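Long-range contact in cycloalternan-forming enzyme (Listeria monocytogenes serovar 1/2a, PDB 5F7U), which is a multidomain protein of the glycoside hydrolase family 31 type, with a TIM-barrel domain and a C-terminal family 6 carbohydrate-binding module that holds glucose units: residues S955-Y960 against A1021-W1026. The protein carries 1 engineered substitution. Sequence-based numbering, arbitrary orientation.
Sequences SDHAGY and ANWDTW. With GLC (alpha-D-glucopyranose), chain D.
Two loops without regular secondary structure face each other, CA of His957 lying 5.4 Å from CA of Asp1024, the third residue of a type I turn from Asn1022 to Thr1025. Asn1022 suits the start of this turn: its OD1 accepts the Thr1025 hydroxyl and, weakly, the Asp1024 amide. His957 uses both ring nitrogens. His957 ND1 donates to Asp1024 OD1 (2.9 Å); OD1 lies in the imidazole plane, while ND1 stands above the carboxylate plane. His957 NE2 hydrogen-bonds glucose O2 (2.8 Å). Asp1024 helps set the ring's rotation, presenting NE2 to the sugar, and may polarise it. Trp1023 CB sits over one imidazole face, 3.6 Å from the centroid of the His957 ring, and the Trp1023 indole turns away to lay a flat face against the sugar, with Trp1023 CZ2 3.4 Å from glucose O5. Such an aromatic platform beside polar side chains is characteristic of carbohydrate-binding modules. Farther along, Trp1026 NE1 donates to Ala958 O (2.8 Å, 166°). Gly959 suits its place twice over: at phi 108° a CB would jam against the preceding carbonyl O, and it would also strike Trp1026 NE1. Asn1055 of strand 1054-1062 also binds the glucose; Phe965 of strand 965-968 meets Trp1026 edge-to-face, and Arg994 of strand 987-996 makes a cation-pi contact with it, joining the loops to the module's beta-sheet.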
loop_
_atom_site.group_PDB
_atom_site.type_symbol
_atom_site.label_atom_id
_atom_site.label_comp_id
_atom_site.label_asym_id
_atom_site.label_seq_id
_atom_site.Cartn_x
_atom_site.Cartn_y
_atom_site.Cartn_z
ATOM N N SER A 955 19.915 -36.081 15.353
ATOM C CA SER A 955 20.207 -35.237 16.506
ATOM C C SER A 955 20.446 -36.074 17.761
ATOM O O SER A 955 20.243 -35.596 18.882
ATOM C CB SER A 955 19.080 -34.218 16.721
ATOM O OG SER A 955 17.827 -34.870 16.872
ATOM N N ASP A 956 20.911 -37.311 17.558
ATOM C CA ASP A 956 21.051 -38.299 18.642
ATOM C C ASP A 956 22.446 -38.364 19.294
ATOM O O ASP A 956 22.764 -39.325 20.031
ATOM C CB ASP A 956 20.596 -39.683 18.150
ATOM C CG ASP A 956 21.474 -40.248 17.022
ATOM O OD1 ASP A 956 22.153 -39.481 16.295
ATOM O OD2 ASP A 956 21.467 -41.489 16.859
ATOM N N HIS A 957 23.269 -37.358 19.005
ATOM C CA HIS A 957 24.521 -37.123 19.725
ATOM C C HIS A 957 24.617 -35.642 20.055
ATOM O O HIS A 957 24.627 -34.796 19.150
ATOM C CB HIS A 957 25.723 -37.590 18.907
ATOM C CG HIS A 957 25.708 -39.054 18.611
ATOM N ND1 HIS A 957 26.010 -40.007 19.563
ATOM C CD2 HIS A 957 25.401 -39.734 17.482
ATOM C CE1 HIS A 957 25.893 -41.211 19.030
ATOM N NE2 HIS A 957 25.537 -41.073 17.765
ATOM N N ALA A 958 24.665 -35.345 21.353
ATOM C CA ALA A 958 24.709 -33.977 21.888
ATOM C C ALA A 958 25.909 -33.155 21.403
ATOM O O ALA A 958 26.962 -33.710 21.075
ATOM C CB ALA A 958 24.716 -34.028 23.410
ATOM N N GLY A 959 25.728 -31.836 21.360
ATOM C CA GLY A 959 26.833 -30.899 21.164
ATOM C C GLY A 959 26.903 -30.213 19.815
ATOM O O GLY A 959 27.754 -29.361 19.611
ATOM N N TYR A 960 26.017 -30.596 18.892
ATOM C CA TYR A 960 25.926 -29.983 17.565
ATOM C C TYR A 960 25.403 -28.553 17.659
ATOM O O TYR A 960 24.767 -28.170 18.643
ATOM C CB TYR A 960 24.982 -30.793 16.654
ATOM C CG TYR A 960 23.613 -31.024 17.276
ATOM C CD1 TYR A 960 22.614 -30.027 17.243
ATOM C CD2 TYR A 960 23.322 -32.231 17.928
ATOM C CE1 TYR A 960 21.373 -30.239 17.838
ATOM C CE2 TYR A 960 22.081 -32.451 18.518
ATOM C CZ TYR A 960 21.115 -31.458 18.467
ATOM O OH TYR A 960 19.880 -31.680 19.045
ATOM N N ALA A 1021 37.220 -39.466 19.598
ATOM C CA ALA A 1021 37.138 -40.436 20.717
ATOM C C ALA A 1021 35.926 -41.370 20.655
ATOM O O ALA A 1021 36.039 -42.587 20.890
ATOM C CB ALA A 1021 37.167 -39.704 22.053
ATOM N N ASN A 1022 34.776 -40.783 20.341
ATOM C CA ASN A 1022 33.504 -41.482 20.201
ATOM C C ASN A 1022 32.539 -40.600 19.408
ATOM O O ASN A 1022 32.922 -39.501 18.971
ATOM C CB ASN A 1022 32.925 -41.834 21.581
ATOM C CG ASN A 1022 32.938 -40.656 22.541
ATOM O OD1 ASN A 1022 32.406 -39.580 22.251
ATOM N ND2 ASN A 1022 33.535 -40.864 23.704
ATOM N N TRP A 1023 31.298 -41.069 19.234
ATOM C CA TRP A 1023 30.283 -40.306 18.498
ATOM C C TRP A 1023 29.713 -39.109 19.270
ATOM O O TRP A 1023 28.984 -38.289 18.693
ATOM C CB TRP A 1023 29.141 -41.201 18.002
ATOM C CG TRP A 1023 29.564 -42.211 17.010
ATOM C CD1 TRP A 1023 29.696 -43.558 17.213
ATOM C CD2 TRP A 1023 29.932 -41.971 15.651
ATOM N NE1 TRP A 1023 30.125 -44.172 16.060
ATOM C CE2 TRP A 1023 30.278 -43.222 15.083
ATOM C CE3 TRP A 1023 30.012 -40.814 14.853
ATOM C CZ2 TRP A 1023 30.694 -43.355 13.747
ATOM C CZ3 TRP A 1023 30.426 -40.946 13.521
ATOM C CH2 TRP A 1023 30.751 -42.208 12.980
ATOM N N ASP A 1024 30.036 -39.010 20.561
ATOM C CA ASP A 1024 29.647 -37.843 21.354
ATOM C C ASP A 1024 30.765 -36.796 21.428
ATOM O O ASP A 1024 30.672 -35.848 22.209
ATOM C CB ASP A 1024 29.183 -38.261 22.756
ATOM C CG ASP A 1024 27.901 -39.114 22.734
ATOM O OD1 ASP A 1024 26.929 -38.777 22.015
ATOM O OD2 ASP A 1024 27.871 -40.130 23.465
ATOM N N THR A 1025 31.804 -36.970 20.608
ATOM C CA THR A 1025 32.933 -36.038 20.543
ATOM C C THR A 1025 33.033 -35.422 19.151
ATOM O O THR A 1025 33.156 -36.148 18.155
ATOM C CB THR A 1025 34.259 -36.741 20.915
ATOM O OG1 THR A 1025 34.110 -37.380 22.189
ATOM C CG2 THR A 1025 35.437 -35.737 20.962
ATOM N N TRP A 1026 32.976 -34.085 19.100
ATOM C CA TRP A 1026 33.090 -33.322 17.856
ATOM C C TRP A 1026 34.516 -32.795 17.697
ATOM O O TRP A 1026 35.193 -32.525 18.687
ATOM C CB TRP A 1026 32.094 -32.151 17.828
ATOM C CG TRP A 1026 30.662 -32.584 17.988
ATOM C CD1 TRP A 1026 29.953 -32.634 19.152
ATOM C CD2 TRP A 1026 29.774 -33.041 16.956
ATOM N NE1 TRP A 1026 28.674 -33.096 18.915
ATOM C CE2 TRP A 1026 28.538 -33.352 17.576
ATOM C CE3 TRP A 1026 29.901 -33.213 15.564
ATOM C CZ2 TRP A 1026 27.432 -33.835 16.855
ATOM C CZ3 TRP A 1026 28.805 -33.695 14.839
ATOM C CH2 TRP A 1026 27.585 -34.006 15.492
HETATM C C1 GLC D . 26.865 -44.827 14.798
HETATM C C2 GLC D . 26.497 -43.422 15.296
HETATM C C3 GLC D . 25.846 -42.585 14.186
HETATM C C4 GLC D . 26.704 -42.557 12.920
HETATM C C5 GLC D . 26.957 -44.004 12.487
HETATM C C6 GLC D . 27.801 -44.116 11.230
HETATM O O1 GLC D . 25.695 -45.661 14.647
HETATM O O2 GLC D . 25.607 -43.494 16.412
HETATM O O3 GLC D . 25.593 -41.273 14.682
HETATM O O4 GLC D . 26.033 -41.817 11.888
HETATM O O5 GLC D . 27.598 -44.739 13.555
HETATM O O6 GLC D . 27.910 -45.511 10.935
#